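Local coordinates for protein choloylglycine hydrolase (Clostridium perfringens, PDB 2BJF) that hydrolyses the amide bond of glycine- and taurine-conjugated bile salts, releasing free bile acids, and can also act as a bile acid acyltransferase, at residues S115-E118 with V119-A122; T98-V102 with Y103-L107; F179-H182 with V183-N187; A226-F229 with I230-A233; D248-E251 with F252-L256. All coordinates share one frame; numbering follows the deposited sequence.

Contact 1: S115-E118 with V119-A122; sequences SVEE and VKEA
Four i to i+4 backbone bonds tie Ser115-Glu118 to Val119-Ala122 as the first turns of helix 116-123, the shortest of them running 2.9 Å from Lys120 N to Val116 O at an N-H...O angle of 166°. Ser115 is the N-cap: its OG accepts from Glu118 N at 3.2 Å, while its carbonyl O takes the amide of Val119. Among the side chains Lys120 does most of the touching. Its CG sits 3.4 Å from Val116 O and its CD lies 4.2 Å from Val116 CG1, the two side chains meeting at a slant; the bend at chi3 (80°) then turns CE and NZ away from the extended line. Glu117 lies alongside Lys120 and points the same way, folded at chi2, with OE2 4.2 Å from the CD methylene of the lysine. The charged ends do not meet: Glu117 OE1 stays 4.7 Å from Lys120 NZ, which forms its salt bridge with Asp167 instead. On the inner side, Val119 CG2 lies 3.3 Å from Ser115 O, and Val116 and Val119 both pack on Ile146 of strand 142-147. The helix is therefore amphipathic, with valines against the sheet and carboxylates outward. Glu117 would probably add only a favourable field to the lysine, and the serine cap satisfies one of the amides that a helix start otherwise lacks acceptors for.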
loop_
_atom_site.group_PDB
_atom_site.type_symbol
_atom_site.label_atom_id
_atom_site.label_comp_id
_atom_site.label_asym_id
_atom_site.label_seq_id
_atom_site.Cartn_x
_atom_site.Cartn_y
_atom_site.Cartn_z
ATOM N N SER A 115 -22.191 -33.929 -7.743
ATOM C CA SER A 115 -21.101 -33.592 -6.825
ATOM C C SER A 115 -19.887 -33.001 -7.537
ATOM O O SER A 115 -19.744 -33.137 -8.754
ATOM C CB SER A 115 -20.675 -34.832 -6.033
ATOM O OG SER A 115 -20.043 -35.782 -6.876
ATOM N N VAL A 116 -19.020 -32.352 -6.762
ATOM C CA VAL A 116 -17.745 -31.832 -7.260
ATOM C C VAL A 116 -16.877 -32.966 -7.812
ATOM O O VAL A 116 -16.269 -32.826 -8.875
ATOM C CB VAL A 116 -16.989 -31.035 -6.160
ATOM C CG1 VAL A 116 -15.517 -30.840 -6.517
ATOM C CG2 VAL A 116 -17.659 -29.688 -5.929
ATOM N N GLU A 117 -16.843 -34.092 -7.101
ATOM C CA GLU A 117 -16.069 -35.258 -7.542
ATOM C C GLU A 117 -16.510 -35.793 -8.907
ATOM O O GLU A 117 -15.667 -36.166 -9.727
ATOM C CB GLU A 117 -16.072 -36.368 -6.485
ATOM C CG GLU A 117 -15.240 -36.058 -5.231
ATOM C CD GLU A 117 -13.771 -35.745 -5.519
ATOM O OE1 GLU A 117 -13.178 -34.954 -4.756
ATOM O OE2 GLU A 117 -13.203 -36.280 -6.497
ATOM N N GLU A 118 -17.824 -35.828 -9.139
ATOM C CA GLU A 118 -18.384 -36.244 -10.428
ATOM C C GLU A 118 -17.971 -35.297 -11.552
ATOM O O GLU A 118 -17.630 -35.740 -12.652
ATOM C CB GLU A 118 -19.913 -36.332 -10.360
ATOM C CG GLU A 118 -20.451 -37.607 -9.724
ATOM C CD GLU A 118 -21.927 -37.847 -10.018
ATOM O OE1 GLU A 118 -22.470 -38.861 -9.531
ATOM O OE2 GLU A 118 -22.547 -37.033 -10.737
ATOM N N VAL A 119 -18.007 -33.997 -11.260
ATOM C CA VAL A 119 -17.626 -32.952 -12.217
ATOM C C VAL A 119 -16.138 -33.043 -12.568
ATOM O O VAL A 119 -15.771 -32.980 -13.743
ATOM C CB VAL A 119 -17.957 -31.531 -11.674
ATOM C CG1 VAL A 119 -17.444 -30.451 -12.616
ATOM C CG2 VAL A 119 -19.450 -31.370 -11.473
ATOM N N LYS A 120 -15.297 -33.199 -11.544
ATOM C CA LYS A 120 -13.848 -33.332 -11.723
ATOM C C LYS A 120 -13.494 -34.442 -12.710
ATOM O O LYS A 120 -12.642 -34.259 -13.581
ATOM C CB LYS A 120 -13.154 -33.589 -10.382
ATOM C CG LYS A 120 -12.971 -32.347 -9.515
ATOM C CD LYS A 120 -12.154 -32.644 -8.256
ATOM C CE LYS A 120 -10.656 -32.685 -8.543
ATOM N NZ LYS A 120 -9.842 -32.882 -7.305
ATOM N N GLU A 121 -14.164 -35.584 -12.573
ATOM C CA GLU A 121 -13.942 -36.723 -13.459
ATOM C C GLU A 121 -14.356 -36.407 -14.899
ATOM O O GLU A 121 -13.641 -36.746 -15.844
ATOM C CB GLU A 121 -14.681 -37.960 -12.935
ATOM C CG GLU A 121 -14.398 -39.255 -13.701
ATOM C CD GLU A 121 -12.960 -39.751 -13.571
ATOM O OE1 GLU A 121 -12.187 -39.214 -12.749
ATOM O OE2 GLU A 121 -12.606 -40.695 -14.303
ATOM N N ALA A 122 -15.500 -35.743 -15.049
ATOM C CA ALA A 122 -16.034 -35.385 -16.363
ATOM C C ALA A 122 -15.206 -34.319 -17.082
ATOM O O ALA A 122 -15.210 -34.249 -18.311
ATOM C CB ALA A 122 -17.479 -34.935 -16.237
#

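Contact 2: T98-V102 with Y103-L107; sequences TNIPV and YNFLL
Pro101 and Tyr103 make the tight part of this turn: the proline CB comes to 3.4 Å from Tyr103 CE2, approaching the ring obliquely. The tyrosine reaches back because its CG stands between the backbone N and the carbonyl carbon (chi1 66°), which brings the ring back against the proline; its OH then bonds to Asn44. Ile100 fits more loosely against Phe105, with CG2 3.7 Å from Phe105 CA and CD1 4.0 Å from Phe105 CD1. Asn104 N donates to Pro101 O at 3.0 Å and turns the chain. The looser side is at Val102 O, where one water bridges the turn: Val102 O accepts a weak bond from Phe105 N at 3.3 Å, and the water, 2.8 Å from Val102 O, donates to it while accepting from Leu106 N. This is a strand-to-helix junction, leading from strand 98-101, paired in parallel with strand 126-129, into helix 105-112, and Tyr103 places its side chain about 4 Å from the bound deoxycholate, at the bile-acid pocket.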
loop_
_atom_site.group_PDB
_atom_site.type_symbol
_atom_site.label_atom_id
_atom_site.label_comp_id
_atom_site.label_asym_id
_atom_site.label_seq_id
_atom_site.Cartn_x
_atom_site.Cartn_y
_atom_site.Cartn_z
ATOM N N THR A 98 -14.876 -33.964 -24.827
ATOM C CA THR A 98 -16.226 -33.547 -24.470
ATOM C C THR A 98 -16.289 -32.033 -24.669
ATOM O O THR A 98 -15.799 -31.263 -23.839
ATOM C CB THR A 98 -16.576 -33.924 -23.009
ATOM O OG1 THR A 98 -16.436 -35.340 -22.832
ATOM C CG2 THR A 98 -18.005 -33.516 -22.660
ATOM N N ASN A 99 -16.873 -31.620 -25.791
ATOM C CA ASN A 99 -16.903 -30.212 -26.176
ATOM C C ASN A 99 -18.129 -29.485 -25.638
ATOM O O ASN A 99 -19.270 -29.863 -25.924
ATOM C CB ASN A 99 -16.807 -30.069 -27.696
ATOM C CG ASN A 99 -15.476 -30.548 -28.242
ATOM O OD1 ASN A 99 -14.450 -29.885 -28.083
ATOM N ND2 ASN A 99 -15.487 -31.707 -28.895
ATOM N N ILE A 100 -17.877 -28.444 -24.848
ATOM C CA ILE A 100 -18.932 -27.680 -24.191
ATOM C C ILE A 100 -18.849 -26.213 -24.619
ATOM O O ILE A 100 -17.823 -25.568 -24.402
ATOM C CB ILE A 100 -18.815 -27.763 -22.646
ATOM C CG1 ILE A 100 -18.603 -29.211 -22.187
ATOM C CG2 ILE A 100 -20.047 -27.158 -21.977
ATOM C CD1 ILE A 100 -17.751 -29.345 -20.938
ATOM N N PRO A 101 -19.921 -25.688 -25.241
ATOM C CA PRO A 101 -19.955 -24.269 -25.596
ATOM C C PRO A 101 -19.890 -23.388 -24.351
ATOM O O PRO A 101 -20.460 -23.745 -23.317
ATOM C CB PRO A 101 -21.311 -24.112 -26.289
ATOM C CG PRO A 101 -21.683 -25.487 -26.732
ATOM C CD PRO A 101 -21.151 -26.382 -25.662
ATOM N N VAL A 102 -19.197 -22.254 -24.457
ATOM C CA VAL A 102 -18.983 -21.351 -23.319
ATOM C C VAL A 102 -20.289 -20.985 -22.605
ATOM O O VAL A 102 -20.380 -21.092 -21.379
ATOM C CB VAL A 102 -18.234 -20.054 -23.735
ATOM C CG1 VAL A 102 -17.889 -19.213 -22.511
ATOM C CG2 VAL A 102 -16.973 -20.380 -24.517
ATOM N N TYR A 103 -21.290 -20.569 -23.381
ATOM C CA TYR A 103 -22.586 -20.142 -22.843
ATOM C C TYR A 103 -23.331 -21.252 -22.093
ATOM O O TYR A 103 -24.200 -20.969 -21.266
ATOM C CB TYR A 103 -23.480 -19.582 -23.962
ATOM C CG TYR A 103 -23.907 -20.614 -24.990
ATOM C CD1 TYR A 103 -25.012 -21.440 -24.765
ATOM C CD2 TYR A 103 -23.208 -20.765 -26.185
ATOM C CE1 TYR A 103 -25.403 -22.393 -25.699
ATOM C CE2 TYR A 103 -23.596 -21.713 -27.131
ATOM C CZ TYR A 103 -24.692 -22.523 -26.881
ATOM O OH TYR A 103 -25.079 -23.465 -27.807
ATOM N N ASN A 104 -22.989 -22.506 -22.391
ATOM C CA ASN A 104 -23.709 -23.658 -21.851
ATOM C C ASN A 104 -22.988 -24.385 -20.712
ATOM O O ASN A 104 -23.545 -25.312 -20.121
ATOM C CB ASN A 104 -24.053 -24.646 -22.975
ATOM C CG ASN A 104 -25.227 -25.553 -22.624
ATOM O OD1 ASN A 104 -26.262 -25.091 -22.141
ATOM N ND2 ASN A 104 -25.070 -26.849 -22.876
ATOM N N PHE A 105 -21.765 -23.963 -20.395
ATOM C CA PHE A 105 -20.952 -24.675 -19.404
ATOM C C PHE A 105 -21.615 -24.783 -18.030
ATOM O O PHE A 105 -21.651 -25.864 -17.443
ATOM C CB PHE A 105 -19.551 -24.064 -19.266
ATOM C CG PHE A 105 -18.654 -24.825 -18.326
ATOM C CD1 PHE A 105 -17.938 -25.930 -18.770
ATOM C CD2 PHE A 105 -18.537 -24.445 -16.990
ATOM C CE1 PHE A 105 -17.114 -26.643 -17.902
ATOM C CE2 PHE A 105 -17.714 -25.149 -16.115
ATOM C CZ PHE A 105 -17.003 -26.251 -16.573
ATOM N N LEU A 106 -22.127 -23.662 -17.525
ATOM C CA LEU A 106 -22.734 -23.636 -16.197
ATOM C C LEU A 106 -23.923 -24.597 -16.112
ATOM O O LEU A 106 -24.012 -25.404 -15.183
ATOM C CB LEU A 106 -23.143 -22.210 -15.815
ATOM C CG LEU A 106 -23.144 -21.877 -14.319
ATOM C CD1 LEU A 106 -22.961 -20.389 -14.107
ATOM C CD2 LEU A 106 -24.409 -22.360 -13.622
ATOM N N LEU A 107 -24.821 -24.515 -17.092
ATOM C CA LEU A 107 -25.974 -25.412 -17.158
ATOM C C LEU A 107 -25.550 -26.873 -17.338
ATOM O O LEU A 107 -26.159 -27.769 -16.755
ATOM C CB LEU A 107 -26.937 -24.982 -18.272
ATOM C CG LEU A 107 -28.219 -25.800 -18.487
ATOM C CD1 LEU A 107 -29.078 -25.857 -17.225
ATOM C CD2 LEU A 107 -29.015 -25.241 -19.657
HETATM O O HOH W 1 -21.365 -20.866 -18.730
#

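Contact 3: F179-H182 with V183-N187; sequences FDWH and VANLN
Asn185 reaches back along helix 179-186 to lie beside the indole of Trp181, both side chains pointing the same way. Its CB rests 3.4 Å from His182 O and makes an off-centre CH-pi contact with the six-membered ring of Trp181. With CG anti to the backbone N (chi1 -164°), the amide continues along the indole, CG 3.8 Å from Trp181 CH2 and the amide plane turned 38° from the ring. OD1 is 4.1 Å from Trp181 CH2. At the tip, ND2 approaches Trp181 CZ3 to 3.6 Å and donates to a water, 3.0 Å away, that also bonds His182 ND1. On another side of the helix, Val183 CG2 sits over one face of the Phe179 ring, 3.9 Å from its centroid. His182 NE2 bonds to the carbonyl of Asn175, a taurine-pocket residue. The surface that Trp181 and Asn185 build meets a second subunit: Trp181 stacks on Trp181 of that subunit and its carbonyl accepts from NE1 of the same residue, a helix-to-helix contact of the tetramer.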
loop_
_atom_site.group_PDB
_atom_site.type_symbol
_atom_site.label_atom_id
_atom_site.label_comp_id
_atom_site.label_asym_id
_atom_site.label_seq_id
_atom_site.Cartn_x
_atom_site.Cartn_y
_atom_site.Cartn_z
ATOM N N PHE A 179 -5.868 -18.681 -11.406
ATOM C CA PHE A 179 -6.078 -19.030 -9.999
ATOM C C PHE A 179 -4.770 -19.263 -9.242
ATOM O O PHE A 179 -4.617 -18.810 -8.105
ATOM C CB PHE A 179 -7.009 -20.242 -9.869
ATOM C CG PHE A 179 -7.383 -20.572 -8.448
ATOM C CD1 PHE A 179 -8.196 -19.714 -7.709
ATOM C CD2 PHE A 179 -6.925 -21.740 -7.849
ATOM C CE1 PHE A 179 -8.541 -20.016 -6.394
ATOM C CE2 PHE A 179 -7.268 -22.054 -6.538
ATOM C CZ PHE A 179 -8.075 -21.188 -5.808
ATOM N N ASP A 180 -3.829 -19.954 -9.883
ATOM C CA ASP A 180 -2.524 -20.217 -9.279
ATOM C C ASP A 180 -1.742 -18.934 -8.993
ATOM O O ASP A 180 -0.961 -18.884 -8.040
ATOM C CB ASP A 180 -1.698 -21.182 -10.140
ATOM C CG ASP A 180 -1.497 -20.683 -11.559
ATOM O OD1 ASP A 180 -2.500 -20.437 -12.255
ATOM O OD2 ASP A 180 -0.330 -20.551 -11.983
ATOM N N TRP A 181 -1.963 -17.901 -9.810
ATOM C CA TRP A 181 -1.339 -16.595 -9.584
ATOM C C TRP A 181 -1.836 -15.971 -8.279
ATOM O O TRP A 181 -1.039 -15.476 -7.481
ATOM C CB TRP A 181 -1.580 -15.640 -10.765
ATOM C CG TRP A 181 -0.812 -14.349 -10.642
ATOM C CD1 TRP A 181 0.384 -14.048 -11.230
ATOM C CD2 TRP A 181 -1.179 -13.197 -9.868
ATOM N NE1 TRP A 181 0.785 -12.783 -10.868
ATOM C CE2 TRP A 181 -0.157 -12.237 -10.038
ATOM C CE3 TRP A 181 -2.277 -12.881 -9.053
ATOM C CZ2 TRP A 181 -0.195 -10.983 -9.419
ATOM C CZ3 TRP A 181 -2.316 -11.633 -8.438
ATOM C CH2 TRP A 181 -1.281 -10.699 -8.625
ATOM N N HIS A 182 -3.152 -15.999 -8.073
ATOM C CA HIS A 182 -3.757 -15.431 -6.868
ATOM C C HIS A 182 -3.318 -16.181 -5.613
ATOM O O HIS A 182 -3.025 -15.563 -4.590
ATOM C CB HIS A 182 -5.284 -15.427 -6.974
ATOM C CG HIS A 182 -5.819 -14.467 -7.991
ATOM N ND1 HIS A 182 -5.908 -13.111 -7.760
ATOM C CD2 HIS A 182 -6.298 -14.669 -9.241
ATOM C CE1 HIS A 182 -6.419 -12.519 -8.826
ATOM N NE2 HIS A 182 -6.666 -13.442 -9.738
ATOM N N VAL A 183 -3.267 -17.509 -5.703
ATOM C CA VAL A 183 -2.832 -18.346 -4.582
ATOM C C VAL A 183 -1.395 -18.003 -4.167
ATOM O O VAL A 183 -1.095 -17.914 -2.973
ATOM C CB VAL A 183 -2.985 -19.858 -4.898
ATOM C CG1 VAL A 183 -2.404 -20.717 -3.781
ATOM C CG2 VAL A 183 -4.450 -20.208 -5.109
ATOM N N ALA A 184 -0.525 -17.793 -5.152
ATOM C CA ALA A 184 0.850 -17.373 -4.887
ATOM C C ALA A 184 0.909 -15.951 -4.321
ATOM O O ALA A 184 1.764 -15.647 -3.485
ATOM C CB ALA A 184 1.705 -17.491 -6.144
ATOM N N ASN A 185 -0.006 -15.092 -4.773
ATOM C CA ASN A 185 -0.081 -13.709 -4.292
ATOM C C ASN A 185 -0.453 -13.617 -2.810
ATOM O O ASN A 185 -0.045 -12.680 -2.123
ATOM C CB ASN A 185 -1.051 -12.883 -5.149
ATOM C CG ASN A 185 -0.876 -11.377 -4.959
ATOM O OD1 ASN A 185 0.244 -10.874 -4.829
ATOM N ND2 ASN A 185 -1.987 -10.649 -4.964
ATOM N N LEU A 186 -1.216 -14.595 -2.323
ATOM C CA LEU A 186 -1.585 -14.660 -0.903
ATOM C C LEU A 186 -0.362 -14.704 0.009
ATOM O O LEU A 186 -0.380 -14.146 1.105
ATOM C CB LEU A 186 -2.474 -15.872 -0.622
ATOM C CG LEU A 186 -3.891 -15.903 -1.194
ATOM C CD1 LEU A 186 -4.456 -17.303 -1.062
ATOM C CD2 LEU A 186 -4.793 -14.895 -0.503
ATOM N N ASN A 187 0.697 -15.363 -0.462
ATOM C CA ASN A 187 1.955 -15.494 0.283
ATOM C C ASN A 187 2.635 -14.167 0.639
ATOM O O ASN A 187 3.432 -14.106 1.578
ATOM C CB ASN A 187 2.934 -16.379 -0.486
ATOM C CG ASN A 187 2.479 -17.825 -0.574
ATOM O OD1 ASN A 187 1.798 -18.334 0.318
ATOM N ND2 ASN A 187 2.867 -18.499 -1.650
HETATM O O HOH W 2 -4.711 -11.799 -5.447
#

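Contact 4: A226-F229 with I230-A233; sequences ASRF and IRVA
Ile230 begins the second of two successive turns of helix 225-243, its N donating to Ala226 O at 3.2 Å while CG1 lies 3.3 Å from the same oxygen. The Ile230 N also sits at the edge of the Phe229 ring, near its plane. Arg231 follows: its N bonds to Ser227 O, and CG packs 3.4 Å from that carbonyl. Bends at chi2 and chi3 bring the guanidinium back beside the preceding turn, where NH2 is 4.3 Å from Arg228 CG; its nitrogens are held by the carbonyls of Pro220 and Asp222 and by Asn258. Val232 N makes the straightest bond, 3.0 Å to Arg228 O at 174°. Its CG1, set between backbone N and carbonyl carbon (chi1 67°), is pressed to 3.2 Å from Arg228 O. Ala233 ends the segment with its methyl 3.2 Å from Phe229 O, the acceptor of its own amide. Arg228 itself turns to the active site, bonding to the carbonyl of Cys2, the probable nucleophile, and to OD1 of Asn175. Around the helix, Ile230 and Ala233 pack on helix 179-186, whose His182 stacks on Phe229, while Phe229 and Val232 cover Val172 of strand 172-173.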
loop_
_atom_site.group_PDB
_atom_site.type_symbol
_atom_site.label_atom_id
_atom_site.label_comp_id
_atom_site.label_asym_id
_atom_site.label_seq_id
_atom_site.Cartn_x
_atom_site.Cartn_y
_atom_site.Cartn_z
ATOM N N ALA A 226 -7.276 -8.747 -8.210
ATOM C CA ALA A 226 -6.230 -9.217 -7.296
ATOM C C ALA A 226 -6.423 -8.690 -5.871
ATOM O O ALA A 226 -6.310 -9.445 -4.903
ATOM C CB ALA A 226 -4.846 -8.858 -7.826
ATOM N N SER A 227 -6.731 -7.401 -5.749
ATOM C CA SER A 227 -6.951 -6.789 -4.438
ATOM C C SER A 227 -8.193 -7.345 -3.746
ATOM O O SER A 227 -8.175 -7.598 -2.537
ATOM C CB SER A 227 -7.034 -5.271 -4.563
ATOM O OG SER A 227 -5.787 -4.747 -4.985
ATOM N N ARG A 228 -9.260 -7.544 -4.517
ATOM C CA ARG A 228 -10.490 -8.124 -3.982
ATOM C C ARG A 228 -10.286 -9.566 -3.521
ATOM O O ARG A 228 -10.829 -9.968 -2.492
ATOM C CB ARG A 228 -11.636 -8.014 -4.994
ATOM C CG ARG A 228 -12.116 -6.584 -5.199
ATOM C CD ARG A 228 -13.357 -6.507 -6.077
ATOM N NE ARG A 228 -13.065 -6.674 -7.502
ATOM C CZ ARG A 228 -13.206 -7.811 -8.177
ATOM N NH1 ARG A 228 -13.623 -8.913 -7.563
ATOM N NH2 ARG A 228 -12.922 -7.851 -9.473
ATOM N N PHE A 229 -9.489 -10.328 -4.272
ATOM C CA PHE A 229 -9.155 -11.710 -3.907
ATOM C C PHE A 229 -8.485 -11.755 -2.534
ATOM O O PHE A 229 -8.873 -12.547 -1.675
ATOM C CB PHE A 229 -8.255 -12.352 -4.972
ATOM C CG PHE A 229 -8.090 -13.845 -4.827
ATOM C CD1 PHE A 229 -8.785 -14.718 -5.659
ATOM C CD2 PHE A 229 -7.219 -14.380 -3.877
ATOM C CE1 PHE A 229 -8.631 -16.102 -5.536
ATOM C CE2 PHE A 229 -7.058 -15.759 -3.745
ATOM C CZ PHE A 229 -7.765 -16.622 -4.578
ATOM N N ILE A 230 -7.488 -10.894 -2.332
ATOM C CA ILE A 230 -6.779 -10.824 -1.053
ATOM C C ILE A 230 -7.742 -10.507 0.091
ATOM O O ILE A 230 -7.746 -11.201 1.108
ATOM C CB ILE A 230 -5.608 -9.797 -1.089
ATOM C CG1 ILE A 230 -4.582 -10.161 -2.179
ATOM C CG2 ILE A 230 -4.947 -9.660 0.292
ATOM C CD1 ILE A 230 -3.958 -11.556 -2.061
ATOM N N ARG A 231 -8.571 -9.480 -0.091
ATOM C CA ARG A 231 -9.497 -9.057 0.958
ATOM C C ARG A 231 -10.489 -10.152 1.351
ATOM O O ARG A 231 -10.616 -10.472 2.531
ATOM C CB ARG A 231 -10.230 -7.765 0.578
ATOM C CG ARG A 231 -9.325 -6.539 0.538
ATOM C CD ARG A 231 -10.052 -5.265 0.984
ATOM N NE ARG A 231 -11.221 -4.939 0.163
ATOM C CZ ARG A 231 -11.175 -4.356 -1.034
ATOM N NH1 ARG A 231 -10.013 -4.036 -1.594
ATOM N NH2 ARG A 231 -12.304 -4.097 -1.682
ATOM N N VAL A 232 -11.163 -10.743 0.365
ATOM C CA VAL A 232 -12.161 -11.781 0.648
ATOM C C VAL A 232 -11.524 -13.035 1.270
ATOM O O VAL A 232 -12.106 -13.652 2.160
ATOM C CB VAL A 232 -13.061 -12.099 -0.590
ATOM C CG1 VAL A 232 -12.275 -12.755 -1.719
ATOM C CG2 VAL A 232 -14.260 -12.946 -0.193
ATOM N N ALA A 233 -10.318 -13.382 0.823
ATOM C CA ALA A 233 -9.609 -14.545 1.360
ATOM C C ALA A 233 -9.330 -14.401 2.856
ATOM O O ALA A 233 -9.569 -15.331 3.630
ATOM C CB ALA A 233 -8.317 -14.783 0.596
#

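Contact 5: D248-E251 with F252-L256; sequences DLIE and FFHIL
Leu249 and Phe253, with Ile250 and His254 beside them, form i to i+4 side-chain contacts on the first turns of helix 249-257, a helix that lies between strands of the central sheet and a neighbouring subunit. Leu249 runs alongside Phe253, both pointing the same way, and its CD1 comes to 4.1 Å from Phe253 CE2. The carbonyl of Leu249 meets the same ring at its edge, in plane, with O 3.5 Å from Phe253 CD2. One residue on, Ile250 slants across the histidine: CG1 is 3.8 Å from His254 NE2, placed there by standing anti to the backbone N (chi1 -159°). His254 CD2 also lies 3.2 Å from Ile250 O, which accepts the amide of His254 at 3.0 Å in the carbonyl plane. In the alpha-beta-beta-alpha sandwich of Ntn hydrolases, helices cover the antiparallel sheets; here Phe252 and Ile255 touch Leu5 of strand 3-8, the strand directly following Cys2, and Phe253 rests on Thr279 of strand 275-283. Glu251 is folded at chi2 (-66°), and its carboxylate is buried at the subunit interface, in a salt bridge with Arg263 and a hydrogen bond with Tyr294 of a neighbouring subunit. His254 NE2 bonds to the carbonyl of that same Tyr294, whose ring stacks on the imidazole. Ile255 N donates to Glu251 O at 3.1 Å, and its CG1 lies 3.4 Å from that oxygen.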
loop_
_atom_site.group_PDB
_atom_site.type_symbol
_atom_site.label_atom_id
_atom_site.label_comp_id
_atom_site.label_asym_id
_atom_site.label_seq_id
_atom_site.Cartn_x
_atom_site.Cartn_y
_atom_site.Cartn_z
ATOM N N ASP A 248 -23.611 -17.344 9.910
ATOM C CA ASP A 248 -24.946 -17.558 9.357
ATOM C C ASP A 248 -25.109 -16.765 8.056
ATOM O O ASP A 248 -24.147 -16.167 7.565
ATOM C CB ASP A 248 -26.038 -17.199 10.380
ATOM C CG ASP A 248 -25.862 -15.807 10.982
ATOM O OD1 ASP A 248 -25.136 -14.969 10.407
ATOM O OD2 ASP A 248 -26.466 -15.546 12.043
ATOM N N LEU A 249 -26.328 -16.754 7.517
ATOM C CA LEU A 249 -26.613 -16.149 6.214
ATOM C C LEU A 249 -26.071 -14.727 6.040
ATOM O O LEU A 249 -25.422 -14.426 5.035
ATOM C CB LEU A 249 -28.121 -16.176 5.930
ATOM C CG LEU A 249 -28.614 -15.644 4.580
ATOM C CD1 LEU A 249 -28.018 -16.427 3.416
ATOM C CD2 LEU A 249 -30.133 -15.678 4.522
ATOM N N ILE A 250 -26.333 -13.858 7.013
ATOM C CA ILE A 250 -25.964 -12.447 6.885
ATOM C C ILE A 250 -24.445 -12.221 6.827
ATOM O O ILE A 250 -23.984 -11.275 6.189
ATOM C CB ILE A 250 -26.649 -11.551 7.969
ATOM C CG1 ILE A 250 -26.682 -10.081 7.528
ATOM C CG2 ILE A 250 -25.984 -11.707 9.338
ATOM C CD1 ILE A 250 -27.511 -9.814 6.276
ATOM N N GLU A 251 -23.681 -13.109 7.467
ATOM C CA GLU A 251 -22.216 -13.018 7.471
ATOM C C GLU A 251 -21.630 -13.117 6.062
ATOM O O GLU A 251 -20.643 -12.449 5.739
ATOM C CB GLU A 251 -21.599 -14.098 8.368
ATOM C CG GLU A 251 -21.993 -14.031 9.846
ATOM C CD GLU A 251 -21.477 -12.794 10.575
ATOM O OE1 GLU A 251 -20.775 -11.959 9.965
ATOM O OE2 GLU A 251 -21.779 -12.663 11.778
ATOM N N PHE A 252 -22.249 -13.961 5.239
ATOM C CA PHE A 252 -21.893 -14.115 3.831
ATOM C C PHE A 252 -21.950 -12.763 3.117
ATOM O O PHE A 252 -21.029 -12.397 2.387
ATOM C CB PHE A 252 -22.848 -15.119 3.175
ATOM C CG PHE A 252 -22.443 -15.551 1.794
ATOM C CD1 PHE A 252 -21.729 -16.729 1.606
ATOM C CD2 PHE A 252 -22.809 -14.801 0.676
ATOM C CE1 PHE A 252 -21.362 -17.145 0.328
ATOM C CE2 PHE A 252 -22.445 -15.209 -0.605
ATOM C CZ PHE A 252 -21.718 -16.382 -0.777
ATOM N N PHE A 253 -23.030 -12.020 3.354
ATOM C CA PHE A 253 -23.228 -10.713 2.734
ATOM C C PHE A 253 -22.260 -9.660 3.271
ATOM O O PHE A 253 -21.786 -8.812 2.515
ATOM C CB PHE A 253 -24.686 -10.265 2.881
ATOM C CG PHE A 253 -25.636 -11.014 1.985
ATOM C CD1 PHE A 253 -26.031 -10.473 0.764
ATOM C CD2 PHE A 253 -26.121 -12.268 2.353
ATOM C CE1 PHE A 253 -26.902 -11.168 -0.075
ATOM C CE2 PHE A 253 -26.992 -12.970 1.520
ATOM C CZ PHE A 253 -27.382 -12.418 0.303
ATOM N N HIS A 254 -21.955 -9.727 4.566
ATOM C CA HIS A 254 -20.971 -8.819 5.162
ATOM C C HIS A 254 -19.594 -8.958 4.519
ATOM O O HIS A 254 -18.931 -7.958 4.245
ATOM C CB HIS A 254 -20.883 -9.012 6.677
ATOM C CG HIS A 254 -22.012 -8.379 7.427
ATOM N ND1 HIS A 254 -22.141 -7.013 7.560
ATOM C CD2 HIS A 254 -23.062 -8.923 8.086
ATOM C CE1 HIS A 254 -23.227 -6.742 8.263
ATOM N NE2 HIS A 254 -23.802 -7.883 8.596
ATOM N N ILE A 255 -19.178 -10.199 4.268
ATOM C CA ILE A 255 -17.898 -10.463 3.608
ATOM C C ILE A 255 -17.881 -9.869 2.195
ATOM O O ILE A 255 -16.968 -9.119 1.842
ATOM C CB ILE A 255 -17.560 -11.980 3.576
ATOM C CG1 ILE A 255 -17.324 -12.507 4.996
ATOM C CG2 ILE A 255 -16.330 -12.240 2.712
ATOM C CD1 ILE A 255 -17.259 -14.029 5.103
ATOM N N LEU A 256 -18.899 -10.188 1.401
ATOM C CA LEU A 256 -18.953 -9.718 0.015
ATOM C C LEU A 256 -19.170 -8.210 -0.131
ATOM O O LEU A 256 -18.718 -7.615 -1.110
ATOM C CB LEU A 256 -19.982 -10.509 -0.801
ATOM C CG LEU A 256 -19.603 -11.952 -1.164
ATOM C CD1 LEU A 256 -20.666 -12.565 -2.052
ATOM C CD2 LEU A 256 -18.244 -12.035 -1.852
#

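How the contacts relate
Contact 1 is the most exposed of the five, with most of its charged side chains at the surface; contacts 2 to 5 are largely buried. Contact 2, its centre about 15 Å from that of contact 1, leads into helix 105-112, which directly precedes the helix of contact 1, and alone lies beside the bound bile acid. Contacts 3 and 4 touch, Asn185 ND2 3.6 Å from Ile230 CD1, so helices 179-186 and 225-243 pack side against side. Contact 5 joins contact 4 through Val232 CG2 and Ile255 CG2, 3.6 Å apart. Contacts 3 and 5 meet other subunits extensively, through aromatic and amide groups and through a carboxylate and a histidine respectively; contact 4 touches them slightly and sends Arg228 toward the active site.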